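Local coordinates for SnoaL-like domain-containing protein (Burkholderia xenovorans LB400, PDB 3FGY) that is of unknown function but adopts the NTF2-like fold of SnoaL-like domains, whose curved sheet and helices typically enclose a pocket for small molecules, at residues A[85-89]-A[100-104]. Numbering follows the deposited sequence.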
loop_
_atom_site.group_PDB
_atom_site.type_symbol
_atom_site.label_atom_id
_atom_site.label_comp_id
_atom_site.label_asym_id
_atom_site.label_seq_id
_atom_site.Cartn_x
_atom_site.Cartn_y
_atom_site.Cartn_z
ATOM N N VAL A 85 5.590 -3.851 4.751
ATOM C CA VAL A 85 5.905 -3.580 3.359
ATOM C C VAL A 85 6.674 -4.765 2.792
ATOM O O VAL A 85 7.698 -5.147 3.330
ATOM C CB VAL A 85 6.766 -2.302 3.212
ATOM C CG1 VAL A 85 6.977 -1.964 1.737
ATOM C CG2 VAL A 85 6.057 -1.129 3.962
ATOM N N GLY A 86 6.152 -5.369 1.729
ATOM C CA GLY A 86 6.799 -6.565 1.217
ATOM C C GLY A 86 6.559 -6.838 -0.244
ATOM O O GLY A 86 5.984 -6.022 -0.961
ATOM N N PHE A 87 7.020 -8.005 -0.658
ATOM C CA PHE A 87 6.981 -8.406 -2.063
ATOM C C PHE A 87 6.764 -9.909 -2.093
ATOM O O PHE A 87 7.342 -10.647 -1.290
ATOM C CB PHE A 87 8.263 -7.980 -2.778
ATOM C CG PHE A 87 8.384 -8.500 -4.184
ATOM C CD1 PHE A 87 7.804 -7.835 -5.248
ATOM C CD2 PHE A 87 9.083 -9.659 -4.430
ATOM C CE1 PHE A 87 7.923 -8.340 -6.559
ATOM C CE2 PHE A 87 9.195 -10.163 -5.697
ATOM C CZ PHE A 87 8.619 -9.504 -6.766
ATOM N N ALA A 88 5.880 -10.346 -2.977
ATOM C CA ALA A 88 5.562 -11.755 -3.151
ATOM C C ALA A 88 5.633 -12.146 -4.598
ATOM O O ALA A 88 5.389 -11.320 -5.487
ATOM C CB ALA A 88 4.135 -12.082 -2.638
ATOM N N THR A 89 5.936 -13.419 -4.817
ATOM C CA THR A 89 5.724 -14.047 -6.100
ATOM C C THR A 89 4.723 -15.186 -5.889
ATOM O O THR A 89 4.631 -15.771 -4.800
ATOM C CB THR A 89 7.024 -14.569 -6.710
ATOM O OG1 THR A 89 7.601 -15.549 -5.848
ATOM C CG2 THR A 89 8.017 -13.427 -6.924
ATOM N N GLU A 100 3.673 -11.354 -9.663
ATOM C CA GLU A 100 4.493 -10.779 -8.610
ATOM C C GLU A 100 3.652 -9.618 -8.023
ATOM O O GLU A 100 2.744 -9.081 -8.688
ATOM C CB GLU A 100 5.920 -10.457 -9.135
ATOM C CG GLU A 100 6.528 -11.709 -9.847
ATOM C CD GLU A 100 8.064 -11.792 -10.071
ATOM O OE1 GLU A 100 8.760 -10.777 -10.190
ATOM O OE2 GLU A 100 8.563 -12.934 -10.173
ATOM N N ASP A 101 3.866 -9.289 -6.760
ATOM C CA ASP A 101 2.988 -8.326 -6.067
ATOM C C ASP A 101 3.860 -7.580 -5.079
ATOM O O ASP A 101 4.455 -8.211 -4.215
ATOM C CB ASP A 101 1.849 -9.056 -5.310
ATOM C CG ASP A 101 0.735 -8.104 -4.800
ATOM O OD1 ASP A 101 0.570 -7.022 -5.369
ATOM O OD2 ASP A 101 0.034 -8.452 -3.811
ATOM N N ASP A 102 3.983 -6.269 -5.271
ATOM C CA ASP A 102 4.476 -5.353 -4.222
ATOM C C ASP A 102 3.277 -4.949 -3.386
ATOM O O ASP A 102 2.263 -4.463 -3.908
ATOM C CB ASP A 102 5.167 -4.126 -4.791
ATOM C CG ASP A 102 6.605 -4.419 -5.162
ATOM O OD1 ASP A 102 7.476 -4.347 -4.290
ATOM O OD2 ASP A 102 6.842 -4.746 -6.333
ATOM N N TRP A 103 3.359 -5.190 -2.082
ATOM C CA TRP A 103 2.228 -5.005 -1.208
ATOM C C TRP A 103 2.534 -4.256 0.095
ATOM O O TRP A 103 3.668 -4.257 0.593
ATOM C CB TRP A 103 1.594 -6.362 -0.873
ATOM C CG TRP A 103 2.563 -7.406 -0.392
ATOM C CD1 TRP A 103 3.162 -8.393 -1.135
ATOM C CD2 TRP A 103 3.040 -7.589 0.964
ATOM N NE1 TRP A 103 3.983 -9.164 -0.333
ATOM C CE2 TRP A 103 3.914 -8.701 0.955
ATOM C CE3 TRP A 103 2.810 -6.927 2.172
ATOM C CZ2 TRP A 103 4.561 -9.167 2.115
ATOM C CZ3 TRP A 103 3.449 -7.411 3.346
ATOM C CH2 TRP A 103 4.318 -8.507 3.295
ATOM N N VAL A 104 1.487 -3.657 0.656
ATOM C CA VAL A 104 1.511 -3.158 2.022
ATOM C C VAL A 104 0.311 -3.720 2.784
ATOM O O VAL A 104 -0.820 -3.713 2.300
ATOM C CB VAL A 104 1.475 -1.612 2.055
ATOM C CG1 VAL A 104 1.287 -1.075 3.512
ATOM C CG2 VAL A 104 2.742 -1.032 1.391
HETATM O O HOH W 1 6.969 -3.472 -1.728
#
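Strands 85-89 and 100-104 run antiparallel, their axes 4.6 Å apart at 165°, and four backbone hydrogen bonds set the register. In the Gly86–Trp103 pair, Gly86 N donates to Trp103 O (2.9 Å, 175° at the hydrogen) and Trp103 N to Gly86 O (3.0 Å, 177°). Ala88 N reaches Asp101 O at 2.8 Å and 166°, whereas the return bond from Asp101 N to Ala88 O, also 2.8 Å, is bent to 146°. Two of these acceptors also take CA-H...O contacts: Phe87 CA lies 3.3 Å from Asp101 O, and Glu100 CA 3.3 Å from Ala88 O. Gly86 O has a second donor, a water 2.8 Å away that also donates to Asp102 OD1 at 2.8 Å.

The Trp103 indole folds across the neighbouring strand, with Gly86 CA 3.6 Å from the centroid of its six-membered ring and 13° off the normal, a CH-pi contact over the face. An ideal CB on Gly86 would fall 2.3 Å from Trp103 CZ2, so the missing side chain makes room for the ring. Trp103 NE1 approaches Phe87 N at 3.3 Å, but both are donors and no bond results. Asp101, on the same face as Trp103, turns its carboxylate away, and OD1 accepts from Asp122 N. On the other face, Phe87 CD1 brings its ring edge within 3.4 Å of Asp102 OD2, while Val85 and Val104 pack against Tyr120 of the second subunit. This pairing belongs to the long beta hairpin 81-92/98-110 within the mixed, curved sheet of the NTF2-like fold.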